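Local structure of MdbA protein (Corynebacterium diphtheriae, 5C00) at residues Glu20-Phe24 and Thr70-Glu74; Asp30-Lys36 and Val79-Arg83; Ala40-Lys46 and Asn75-Val79; Arg83-Phe87 and Phe165-Ala169. The protein is a thiol-disulfide oxidoreductase of the DsbA family that probably forms disulfide bonds in exported proteins and is essential for viability, pilus assembly, toxin production and virulence. All coordinates share one frame. Residue numbers count along the deposited sequence, not the author numbering.

Contact 1: Glu20-Phe24 and Thr70-Glu74; sequences ESVSF and TKAIE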
loop_
_atom_site.group_PDB
_atom_site.type_symbol
_atom_site.label_atom_id
_atom_site.label_comp_id
_atom_site.label_asym_id
_atom_site.label_seq_id
_atom_site.Cartn_x
_atom_site.Cartn_y
_atom_site.Cartn_z
ATOM N N GLU A 20 -13.180 -4.615 -6.011
ATOM C CA GLU A 20 -13.065 -3.890 -7.274
ATOM C C GLU A 20 -12.185 -4.708 -8.196
ATOM O O GLU A 20 -11.207 -5.292 -7.768
ATOM C CB GLU A 20 -12.467 -2.494 -7.039
ATOM C CG GLU A 20 -11.925 -1.774 -8.276
ATOM C CD GLU A 20 -11.324 -0.403 -7.972
ATOM O OE1 GLU A 20 -10.977 -0.110 -6.794
ATOM O OE2 GLU A 20 -11.174 0.397 -8.924
ATOM N N SER A 21 -12.564 -4.762 -9.465
ATOM C CA SER A 21 -11.792 -5.430 -10.483
ATOM C C SER A 21 -10.687 -4.463 -10.925
ATOM O O SER A 21 -10.980 -3.314 -11.150
ATOM C CB SER A 21 -12.706 -5.700 -11.656
ATOM O OG SER A 21 -12.011 -6.258 -12.725
ATOM N N VAL A 22 -9.469 -4.956 -11.135
ATOM C CA VAL A 22 -8.378 -4.099 -11.633
ATOM C C VAL A 22 -7.653 -4.911 -12.673
ATOM O O VAL A 22 -7.633 -6.130 -12.586
ATOM C CB VAL A 22 -7.390 -3.690 -10.524
ATOM C CG1 VAL A 22 -8.084 -2.805 -9.484
ATOM C CG2 VAL A 22 -6.757 -4.918 -9.871
ATOM N N SER A 23 -7.129 -4.252 -13.690
ATOM C CA SER A 23 -6.480 -4.988 -14.763
ATOM C C SER A 23 -4.963 -4.822 -14.760
ATOM O O SER A 23 -4.298 -5.322 -15.676
ATOM C CB SER A 23 -7.018 -4.538 -16.088
ATOM O OG SER A 23 -6.831 -3.133 -16.228
ATOM N N PHE A 24 -4.408 -4.124 -13.775
ATOM C CA PHE A 24 -2.969 -3.915 -13.701
ATOM C C PHE A 24 -2.298 -5.101 -13.048
ATOM O O PHE A 24 -2.961 -5.967 -12.474
ATOM C CB PHE A 24 -2.611 -2.576 -13.016
ATOM C CG PHE A 24 -3.190 -2.383 -11.640
ATOM C CD1 PHE A 24 -2.699 -3.095 -10.551
ATOM C CD2 PHE A 24 -4.228 -1.491 -11.417
ATOM C CE1 PHE A 24 -3.220 -2.909 -9.268
ATOM C CE2 PHE A 24 -4.739 -1.301 -10.133
ATOM C CZ PHE A 24 -4.247 -2.020 -9.072
ATOM N N THR A 70 -5.647 4.461 -10.453
ATOM C CA THR A 70 -5.896 3.146 -11.055
ATOM C C THR A 70 -6.065 3.261 -12.579
ATOM O O THR A 70 -5.506 2.509 -13.332
ATOM C CB THR A 70 -7.153 2.492 -10.437
ATOM O OG1 THR A 70 -7.019 2.438 -9.018
ATOM C CG2 THR A 70 -7.366 1.103 -10.970
ATOM N N LYS A 71 -6.859 4.229 -13.016
ATOM C CA LYS A 71 -7.075 4.407 -14.460
ATOM C C LYS A 71 -5.807 4.733 -15.213
ATOM O O LYS A 71 -5.571 4.223 -16.299
ATOM C CB LYS A 71 -8.135 5.470 -14.755
ATOM C CG LYS A 71 -9.499 5.168 -14.153
ATOM C CD LYS A 71 -10.037 3.775 -14.505
ATOM C CE LYS A 71 -10.031 2.798 -13.333
ATOM N NZ LYS A 71 -10.762 1.495 -13.528
ATOM N N ALA A 72 -4.974 5.566 -14.626
ATOM C CA ALA A 72 -3.743 5.989 -15.260
ATOM C C ALA A 72 -2.737 4.852 -15.325
ATOM O O ALA A 72 -1.981 4.731 -16.291
ATOM C CB ALA A 72 -3.159 7.187 -14.502
ATOM N N ILE A 73 -2.726 4.037 -14.279
ATOM C CA ILE A 73 -1.926 2.827 -14.251
ATOM C C ILE A 73 -2.470 1.886 -15.316
ATOM O O ILE A 73 -1.709 1.390 -16.118
ATOM C CB ILE A 73 -1.932 2.105 -12.881
ATOM C CG1 ILE A 73 -1.310 2.959 -11.769
ATOM C CG2 ILE A 73 -1.178 0.810 -12.975
ATOM C CD1 ILE A 73 -1.640 2.440 -10.374
ATOM N N GLU A 74 -3.775 1.642 -15.354
ATOM C CA GLU A 74 -4.293 0.658 -16.330
ATOM C C GLU A 74 -4.051 1.117 -17.775
ATOM O O GLU A 74 -3.822 0.286 -18.645
ATOM C CB GLU A 74 -5.777 0.349 -16.067
ATOM C CG GLU A 74 -5.994 -0.446 -14.816
ATOM C CD GLU A 74 -7.451 -0.538 -14.382
ATOM O OE1 GLU A 74 -8.202 0.371 -14.744
ATOM O OE2 GLU A 74 -7.823 -1.481 -13.621
HETATM O O HOH W 1 -10.501 -0.481 -11.658
#
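Phe-24 takes the p rotamer (chi1 55°), which carries its ring back along the last turn of helix 56-74. The methyl CG2 of Thr-70 meets the ring edge at 3.7 Å from Phe-24 CE2, and CG of Glu-74 lies 4.0 Å from Phe-24 CD2. Closer to the backbone, CB of Phe-24 packs 3.7 Å from CG2 of Ile-73, and both residues also touch Leu-35 of strand 32-36. In the thioredoxin fold of DsbA-like proteins this helix starts at the CxxC motif; here the chain leading into strand 25-29 crosses its C-terminal end. Glu-74, with chi1 m and chi2 t, extends over that crossing so that OE2 accepts a hydrogen bond from Ser-23 N (2.9 Å), while OE1 forms a salt bridge with Lys-71 NZ (3.0 Å), whose side chain folds back from an m,m start. Water 1 lies 2.7 Å from Lys-71 NZ and 2.9 Å from both Ser-21 O and Glu-20 OE2; the other carboxylate oxygen of Glu-20 is hydrogen-bonded to Trp-117.

Contact 2: Asp30-Lys36 and Val79-Arg83; sequences DSAIVLK and VVNLR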
loop_
_atom_site.group_PDB
_atom_site.type_symbol
_atom_site.label_atom_id
_atom_site.label_comp_id
_atom_site.label_asym_id
_atom_site.label_seq_id
_atom_site.Cartn_x
_atom_site.Cartn_y
_atom_site.Cartn_z
ATOM N N ASP A 30 12.940 -3.151 -5.167
ATOM C CA ASP A 30 13.631 -1.973 -4.647
ATOM C C ASP A 30 12.874 -1.319 -3.495
ATOM O O ASP A 30 12.760 -0.132 -3.483
ATOM C CB ASP A 30 13.888 -0.932 -5.742
ATOM C CG ASP A 30 14.688 0.291 -5.234
ATOM O OD1 ASP A 30 15.592 0.141 -4.379
ATOM O OD2 ASP A 30 14.408 1.431 -5.643
ATOM N N SER A 31 12.386 -2.136 -2.562
ATOM C CA SER A 31 11.588 -1.693 -1.392
ATOM C C SER A 31 10.185 -1.132 -1.691
ATOM O O SER A 31 9.536 -0.633 -0.786
ATOM C CB SER A 31 12.338 -0.674 -0.546
ATOM O OG SER A 31 13.659 -1.097 -0.256
ATOM N N ALA A 32 9.738 -1.213 -2.937
ATOM C CA ALA A 32 8.459 -0.672 -3.334
ATOM C C ALA A 32 7.560 -1.793 -3.752
ATOM O O ALA A 32 8.011 -2.870 -4.223
ATOM C CB ALA A 32 8.611 0.290 -4.483
ATOM N N ILE A 33 6.269 -1.538 -3.602
ATOM C CA ILE A 33 5.290 -2.355 -4.230
ATOM C C ILE A 33 4.921 -1.586 -5.477
ATOM O O ILE A 33 4.329 -0.511 -5.406
ATOM C CB ILE A 33 4.081 -2.628 -3.319
ATOM C CG1 ILE A 33 4.504 -3.445 -2.099
ATOM C CG2 ILE A 33 2.992 -3.341 -4.112
ATOM C CD1 ILE A 33 3.597 -3.319 -0.892
ATOM N N VAL A 34 5.260 -2.158 -6.618
ATOM C CA VAL A 34 5.128 -1.471 -7.877
ATOM C C VAL A 34 3.858 -1.887 -8.621
ATOM O O VAL A 34 3.624 -3.070 -8.820
ATOM C CB VAL A 34 6.383 -1.722 -8.762
ATOM C CG1 VAL A 34 6.365 -0.785 -9.965
ATOM C CG2 VAL A 34 7.659 -1.477 -7.974
ATOM N N LEU A 35 2.998 -0.922 -8.965
ATOM C CA LEU A 35 1.786 -1.215 -9.737
ATOM C C LEU A 35 1.958 -0.677 -11.134
ATOM O O LEU A 35 2.370 0.457 -11.306
ATOM C CB LEU A 35 0.562 -0.594 -9.078
ATOM C CG LEU A 35 0.393 -0.989 -7.627
ATOM C CD1 LEU A 35 -0.868 -0.317 -7.121
ATOM C CD2 LEU A 35 0.277 -2.482 -7.463
ATOM N N LYS A 36 1.675 -1.500 -12.121
ATOM C CA LYS A 36 1.941 -1.181 -13.513
ATOM C C LYS A 36 1.065 -1.985 -14.432
ATOM O O LYS A 36 0.686 -3.093 -14.114
ATOM C CB LYS A 36 3.405 -1.496 -13.812
ATOM C CG LYS A 36 3.783 -2.887 -13.350
ATOM C CD LYS A 36 5.301 -3.122 -13.386
ATOM C CE LYS A 36 5.743 -3.950 -12.183
ATOM N NZ LYS A 36 7.119 -4.557 -12.376
ATOM N N VAL A 79 3.736 4.418 -13.770
ATOM C CA VAL A 79 4.134 3.261 -12.987
ATOM C C VAL A 79 4.276 3.728 -11.552
ATOM O O VAL A 79 4.993 4.674 -11.302
ATOM C CB VAL A 79 5.435 2.684 -13.530
ATOM C CG1 VAL A 79 5.973 1.590 -12.620
ATOM C CG2 VAL A 79 5.147 2.116 -14.915
ATOM N N VAL A 80 3.527 3.129 -10.626
ATOM C CA VAL A 80 3.503 3.620 -9.248
ATOM C C VAL A 80 4.306 2.774 -8.276
ATOM O O VAL A 80 4.035 1.577 -8.057
ATOM C CB VAL A 80 2.059 3.799 -8.702
ATOM C CG1 VAL A 80 2.135 4.369 -7.293
ATOM C CG2 VAL A 80 1.285 4.763 -9.585
ATOM N N ASN A 81 5.332 3.387 -7.726
ATOM C CA ASN A 81 6.062 2.756 -6.673
ATOM C C ASN A 81 5.471 3.144 -5.327
ATOM O O ASN A 81 5.731 4.233 -4.837
ATOM C CB ASN A 81 7.530 3.151 -6.728
ATOM C CG ASN A 81 8.146 2.819 -8.061
ATOM O OD1 ASN A 81 8.561 1.703 -8.287
ATOM N ND2 ASN A 81 8.170 3.781 -8.955
ATOM N N LEU A 82 4.754 2.202 -4.712
ATOM C CA LEU A 82 4.191 2.390 -3.408
ATOM C C LEU A 82 5.291 2.087 -2.391
ATOM O O LEU A 82 5.807 0.948 -2.334
ATOM C CB LEU A 82 2.977 1.496 -3.156
ATOM C CG LEU A 82 1.748 1.789 -4.010
ATOM C CD1 LEU A 82 0.760 0.666 -3.801
ATOM C CD2 LEU A 82 1.140 3.124 -3.648
ATOM N N ARG A 83 5.719 3.140 -1.700
ATOM C CA ARG A 83 6.818 3.110 -0.744
ATOM C C ARG A 83 6.234 3.286 0.643
ATOM O O ARG A 83 5.937 4.419 1.092
ATOM C CB ARG A 83 7.826 4.186 -1.096
ATOM C CG ARG A 83 8.538 3.888 -2.438
ATOM C CD ARG A 83 9.790 4.744 -2.684
ATOM N NE ARG A 83 10.434 4.279 -3.903
ATOM C CZ ARG A 83 11.199 3.195 -3.988
ATOM N NH1 ARG A 83 11.471 2.465 -2.930
ATOM N NH2 ARG A 83 11.673 2.816 -5.166
HETATM O O HOH W 2 6.878 -0.474 -0.089
#
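Arg-83 clasps the turn before strand 32-36: NH2 forms a salt bridge with Asp-30 OD2 (3.1 Å) and NH1 donates to the carbonyl Asp-30 O (3.0 Å). The same guanidinium reaches Asp-48 through NE and Asn-172 through NH1, tying the turn to strand 45-52 and helix 162-180. Strand 32-36 and residues 79-83 of strand 78-85 are antiparallel neighbours in the thioredoxin-fold sheet, their axes 4.4 Å apart at closest. Ile-33 and Leu-82 form one hydrogen-bonded pair, with both N-to-O distances 2.8 Å; Leu-35 and Val-80 form the next, with Leu-35 N to Val-80 O at 2.9 Å and Val-80 N to Leu-35 O at 3.0 Å. Between them sits the non-hydrogen-bonded pair Val-34 and Asn-81. Ile-33, Leu-35, Val-80 and Leu-82 share one face, covered by helices 56-74 and 113-125. On the other, Val-34 CG1 packs 3.6 Å from Val-79 CG1, and Asn-81, its ND2 hydrogen-bonded to Ile-47 O, has OD1 3.3 Å from Val-34 CG2.

Contact 3: Ala40-Lys46 and Asn75-Val79; sequences AKKDAKK and NGDIV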
loop_
_atom_site.group_PDB
_atom_site.type_symbol
_atom_site.label_atom_id
_atom_site.label_comp_id
_atom_site.label_asym_id
_atom_site.label_seq_id
_atom_site.Cartn_x
_atom_site.Cartn_y
_atom_site.Cartn_z
ATOM N N ALA A 40 2.982 -1.492 -19.947
ATOM C CA ALA A 40 3.227 -0.117 -19.603
ATOM C C ALA A 40 4.182 0.462 -20.637
ATOM O O ALA A 40 5.057 -0.226 -21.153
ATOM C CB ALA A 40 3.827 -0.016 -18.220
ATOM N N LYS A 41 3.976 1.732 -20.934
ATOM C CA LYS A 41 4.841 2.439 -21.849
ATOM C C LYS A 41 6.228 2.567 -21.225
ATOM O O LYS A 41 6.378 2.823 -20.015
ATOM C CB LYS A 41 4.267 3.811 -22.149
ATOM C CG LYS A 41 2.867 3.742 -22.730
ATOM C CD LYS A 41 2.209 5.107 -22.737
ATOM C CE LYS A 41 0.783 5.021 -23.250
ATOM N NZ LYS A 41 0.133 6.361 -23.155
ATOM N N LYS A 42 7.250 2.395 -22.057
ATOM C CA LYS A 42 8.613 2.651 -21.617
ATOM C C LYS A 42 8.822 4.094 -21.163
ATOM O O LYS A 42 9.713 4.335 -20.366
ATOM C CB LYS A 42 9.608 2.282 -22.713
ATOM C CG LYS A 42 9.905 0.799 -22.796
ATOM C CD LYS A 42 10.907 0.363 -21.734
ATOM C CE LYS A 42 11.934 -0.611 -22.311
ATOM N NZ LYS A 42 12.929 -1.042 -21.294
ATOM N N ASP A 43 8.003 5.031 -21.641
ATOM C CA ASP A 43 8.059 6.437 -21.178
ATOM C C ASP A 43 6.994 6.855 -20.124
ATOM O O ASP A 43 6.724 8.043 -19.909
ATOM C CB ASP A 43 7.918 7.364 -22.385
ATOM C CG ASP A 43 6.485 7.479 -22.859
ATOM O OD1 ASP A 43 5.794 6.445 -22.900
ATOM O OD2 ASP A 43 6.057 8.610 -23.183
ATOM N N ALA A 44 6.362 5.884 -19.494
ATOM C CA ALA A 44 5.425 6.164 -18.427
ATOM C C ALA A 44 6.138 6.967 -17.345
ATOM O O ALA A 44 7.318 6.778 -17.099
ATOM C CB ALA A 44 4.914 4.853 -17.850
ATOM N N LYS A 45 5.425 7.835 -16.650
ATOM C CA LYS A 45 6.041 8.571 -15.554
ATOM C C LYS A 45 6.170 7.677 -14.328
ATOM O O LYS A 45 5.262 6.899 -14.052
ATOM C CB LYS A 45 5.246 9.843 -15.266
ATOM C CG LYS A 45 5.264 10.809 -16.471
ATOM C CD LYS A 45 5.266 12.271 -16.054
ATOM C CE LYS A 45 5.936 13.176 -17.092
ATOM N NZ LYS A 45 5.528 12.836 -18.483
ATOM N N LYS A 46 7.332 7.718 -13.669
ATOM C CA LYS A 46 7.572 6.919 -12.474
ATOM C C LYS A 46 7.134 7.684 -11.238
ATOM O O LYS A 46 7.590 8.790 -10.993
ATOM C CB LYS A 46 9.041 6.558 -12.357
ATOM C CG LYS A 46 9.458 5.559 -13.418
ATOM C CD LYS A 46 10.967 5.558 -13.639
ATOM C CE LYS A 46 11.344 5.059 -15.032
ATOM N NZ LYS A 46 12.664 5.618 -15.430
ATOM N N ASN A 75 -4.045 2.439 -18.010
ATOM C CA ASN A 75 -3.702 3.054 -19.307
ATOM C C ASN A 75 -2.248 2.999 -19.715
ATOM O O ASN A 75 -1.892 3.319 -20.862
ATOM C CB ASN A 75 -4.011 4.539 -19.268
ATOM C CG ASN A 75 -5.465 4.814 -19.347
ATOM O OD1 ASN A 75 -6.250 3.907 -19.600
ATOM N ND2 ASN A 75 -5.843 6.072 -19.134
ATOM N N GLY A 76 -1.367 2.632 -18.790
ATOM C CA GLY A 76 0.060 2.555 -19.097
ATOM C C GLY A 76 0.805 3.888 -19.013
ATOM O O GLY A 76 1.983 3.964 -19.391
ATOM N N ASP A 77 0.154 4.917 -18.448
ATOM C CA ASP A 77 0.712 6.277 -18.377
ATOM C C ASP A 77 1.612 6.536 -17.177
ATOM O O ASP A 77 2.467 7.450 -17.214
ATOM C CB ASP A 77 -0.415 7.328 -18.343
ATOM C CG ASP A 77 -1.204 7.398 -19.668
ATOM O OD1 ASP A 77 -0.574 7.232 -20.733
ATOM O OD2 ASP A 77 -2.445 7.596 -19.624
ATOM N N ILE A 78 1.371 5.823 -16.075
ATOM C CA ILE A 78 2.234 5.890 -14.914
ATOM C C ILE A 78 2.570 4.516 -14.385
ATOM O O ILE A 78 1.802 3.577 -14.585
ATOM C CB ILE A 78 1.589 6.710 -13.790
ATOM C CG1 ILE A 78 0.295 6.107 -13.272
ATOM C CG2 ILE A 78 1.312 8.096 -14.312
ATOM C CD1 ILE A 78 -0.253 6.860 -12.087
ATOM N N VAL A 79 3.736 4.418 -13.770
ATOM C CA VAL A 79 4.134 3.261 -12.987
ATOM C C VAL A 79 4.276 3.728 -11.552
ATOM O O VAL A 79 4.993 4.674 -11.302
ATOM C CB VAL A 79 5.435 2.684 -13.530
ATOM C CG1 VAL A 79 5.973 1.590 -12.620
ATOM C CG2 VAL A 79 5.147 2.116 -14.915
#
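Lys-41 lays its extended side chain along the chain leaving helix 56-74, its CE 4.0 Å from Asn-75 O and its NZ in a salt bridge with Asp-77 OD1 at 2.7 Å. The contact belongs to the beta-alpha-beta unit of the thioredoxin fold, in which strand 45-52, helix 56-74 and strand 78-85 follow one another and the two strands run parallel as neighbours in the sheet. Here the starts of both strands come together. Gly-76 ends the helix in a Schellman motif. Its positive phi (83°) calls for glycine, since a CB would be jammed against the preceding carbonyl oxygen; an ideal CB would also lie only 3.8 Å from Ala-40 CA. Without one, the backbones approach to 4.2 Å between Ala-40 CA and Gly-76 CA, and Lys-41 N gives a weak hydrogen bond to Gly-76 O (3.4 Å). A type I turn from Lys-41 to Ala-44, closed by Ala-44 N to Lys-41 O at 3.1 Å, then brings the chain into the sheet. There Lys-45 bridges both sides of Ile-78, its N donating to Asp-77 O (3.0 Å) and its O accepting from Val-79 N (2.9 Å). Ile-78 points to the face covered by helices 56-74 and 202-207. Towards the turn, Val-79 CG2 packs against two alanine methyls, 4.1 Å from Ala-40 CB and 4.0 Å from Ala-44 CB.

Contact 4: Arg83-Phe87 and Phe165-Ala169; sequences RILNF and FRKFA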
loop_
_atom_site.group_PDB
_atom_site.type_symbol
_atom_site.label_atom_id
_atom_site.label_comp_id
_atom_site.label_asym_id
_atom_site.label_seq_id
_atom_site.Cartn_x
_atom_site.Cartn_y
_atom_site.Cartn_z
ATOM N N ARG A 83 5.719 3.140 -1.700
ATOM C CA ARG A 83 6.818 3.110 -0.744
ATOM C C ARG A 83 6.234 3.286 0.643
ATOM O O ARG A 83 5.937 4.419 1.092
ATOM C CB ARG A 83 7.826 4.186 -1.096
ATOM C CG ARG A 83 8.538 3.888 -2.438
ATOM C CD ARG A 83 9.790 4.744 -2.684
ATOM N NE ARG A 83 10.434 4.279 -3.903
ATOM C CZ ARG A 83 11.199 3.195 -3.988
ATOM N NH1 ARG A 83 11.471 2.465 -2.930
ATOM N NH2 ARG A 83 11.673 2.816 -5.166
ATOM N N ILE A 84 5.992 2.141 1.270
ATOM C CA ILE A 84 5.316 2.118 2.541
ATOM C C ILE A 84 6.232 2.341 3.729
ATOM O O ILE A 84 7.322 1.771 3.859
ATOM C CB ILE A 84 4.468 0.826 2.743
ATOM C CG1 ILE A 84 3.621 0.503 1.495
ATOM C CG2 ILE A 84 3.595 0.996 3.967
ATOM C CD1 ILE A 84 2.786 1.643 1.000
ATOM N N LEU A 85 5.779 3.224 4.613
ATOM C CA LEU A 85 6.524 3.631 5.774
ATOM C C LEU A 85 5.878 3.079 7.054
ATOM O O LEU A 85 4.727 2.649 7.032
ATOM C CB LEU A 85 6.542 5.149 5.844
ATOM C CG LEU A 85 7.103 5.903 4.640
ATOM C CD1 LEU A 85 6.802 7.351 4.756
ATOM C CD2 LEU A 85 8.608 5.681 4.525
ATOM N N ASN A 86 6.617 3.093 8.170
ATOM C CA ASN A 86 6.057 2.764 9.480
ATOM C C ASN A 86 6.448 3.802 10.555
ATOM O O ASN A 86 6.486 3.507 11.753
ATOM C CB ASN A 86 6.399 1.335 9.931
ATOM C CG ASN A 86 7.868 1.134 10.207
ATOM O OD1 ASN A 86 8.628 2.059 10.021
ATOM N ND2 ASN A 86 8.279 -0.104 10.622
ATOM N N PHE A 87 6.736 5.017 10.110
ATOM C CA PHE A 87 7.203 6.100 10.996
ATOM C C PHE A 87 6.169 6.454 12.050
ATOM O O PHE A 87 6.518 6.899 13.156
ATOM C CB PHE A 87 7.629 7.334 10.153
ATOM C CG PHE A 87 6.501 8.143 9.585
ATOM C CD1 PHE A 87 5.839 7.752 8.447
ATOM C CD2 PHE A 87 6.143 9.354 10.163
ATOM C CE1 PHE A 87 4.800 8.494 7.922
ATOM C CE2 PHE A 87 5.098 10.110 9.658
ATOM C CZ PHE A 87 4.417 9.702 8.542
ATOM N N PHE A 165 9.377 -6.063 5.535
ATOM C CA PHE A 165 8.647 -4.810 5.588
ATOM C C PHE A 165 9.448 -3.710 6.335
ATOM O O PHE A 165 9.532 -2.598 5.878
ATOM C CB PHE A 165 7.321 -4.976 6.277
ATOM C CG PHE A 165 6.620 -3.682 6.433
ATOM C CD1 PHE A 165 5.884 -3.163 5.364
ATOM C CD2 PHE A 165 6.706 -2.996 7.590
ATOM C CE1 PHE A 165 5.288 -1.929 5.473
ATOM C CE2 PHE A 165 6.088 -1.776 7.713
ATOM C CZ PHE A 165 5.402 -1.247 6.640
ATOM N N ARG A 166 9.983 -4.047 7.499
ATOM C CA ARG A 166 10.811 -3.090 8.273
ATOM C C ARG A 166 12.031 -2.636 7.475
ATOM O O ARG A 166 12.386 -1.474 7.502
ATOM C CB ARG A 166 11.295 -3.751 9.546
ATOM C CG ARG A 166 10.229 -4.036 10.574
ATOM C CD ARG A 166 10.770 -4.938 11.690
ATOM N NE ARG A 166 9.640 -5.315 12.563
ATOM C CZ ARG A 166 9.354 -6.517 13.021
ATOM N NH1 ARG A 166 10.122 -7.579 12.747
ATOM N NH2 ARG A 166 8.275 -6.654 13.796
ATOM N N LYS A 167 12.710 -3.563 6.798
ATOM C CA LYS A 167 13.853 -3.188 5.953
ATOM C C LYS A 167 13.414 -2.227 4.850
ATOM O O LYS A 167 14.095 -1.193 4.584
ATOM C CB LYS A 167 14.527 -4.441 5.387
ATOM C CG LYS A 167 15.306 -4.296 4.090
ATOM C CD LYS A 167 15.962 -5.642 3.747
ATOM C CE LYS A 167 15.956 -5.950 2.258
ATOM N NZ LYS A 167 15.316 -7.275 1.949
ATOM N N PHE A 168 12.268 -2.523 4.221
ATOM C CA PHE A 168 11.716 -1.632 3.196
ATOM C C PHE A 168 11.325 -0.271 3.773
ATOM O O PHE A 168 11.564 0.784 3.164
ATOM C CB PHE A 168 10.492 -2.241 2.545
ATOM C CG PHE A 168 10.777 -3.439 1.678
ATOM C CD1 PHE A 168 12.068 -3.954 1.547
ATOM C CD2 PHE A 168 9.741 -4.076 1.041
ATOM C CE1 PHE A 168 12.282 -5.067 0.762
ATOM C CE2 PHE A 168 9.954 -5.178 0.256
ATOM C CZ PHE A 168 11.235 -5.684 0.138
ATOM N N ALA A 169 10.685 -0.314 4.914
ATOM C CA ALA A 169 10.239 0.921 5.543
ATOM C C ALA A 169 11.449 1.816 5.867
ATOM O O ALA A 169 11.415 3.025 5.623
ATOM C CB ALA A 169 9.429 0.619 6.797
HETATM O O HOH W 3 7.772 -1.051 3.596
HETATM O O HOH W 4 9.272 4.228 7.745
#
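Ring-edge contacts centre on Phe-165, whose t rotamer sends the ring from helix 162-180 to the end of strand 78-85. Residues Ile-84 to Asn-86 meet the ring at its edge: Ile-84 CG2 lies 3.7 Å from Phe-165 CE1, Leu-85 O 4.0 Å from Phe-165 CZ and Asn-86 CB 3.8 Å from Phe-165 CE2. Helix 96-109 also packs on this ring, through Thr-98, Ala-102 and Leu-105, so Phe-165 is held between the sheet and the helical region. Backbone contacts fall to Ala-169, one turn further on, which gives the closest CA-CA approach, 4.6 Å between Leu-85 CA and Ala-169 CA; its CA also makes a CA-H...O contact with Ile-84 O at 3.5 Å, and its CB rests 3.6 Å from Asn-86 OD1. Helix and strand segments run nearly at right angles, at 102°, with axes 7.7 Å apart at closest. In DsbA-like proteins a helical domain is inserted into the thioredoxin fold, and helix 162-180 follows the other helices of that insertion on the way back to the sheet. Direct polar bonds between the segments give way to water. Water 3 donates to Ile-84 O (2.9 Å) and Phe-165 O (3.3 Å); water 4 accepts from Asn-86 N (2.9 Å) and donates weakly to Ala-169 O (3.2 Å). Beyond the two segments, Asn-86 ND2 is hydrogen-bonded to Thr-98 OG1 and Arg-166 NE to Asp-93 O.

In the fold
Strand 78-85 runs through three of the four contacts: contact 3 at its start, contact 2 along its middle and contact 4 at its end, with the centres of contacts 3 and 4 about 24 Å apart. Contacts 2 and 3 share Val-79 and place strands 32-36 and 45-52 on either side of it; contacts 2 and 4 share Arg-83. Contact 1 lies on helix 56-74, where Ile-73 packs under contact 2 on Val-80 (CD1 to CG2 3.8 Å). Along the chain contact 1 closes before contact 4 opens. Their centres, about 24 Å apart, lie on opposite sides of the chain's centre, one by the loop before strand 25-29, the other where helix 162-180 meets the end of strand 78-85.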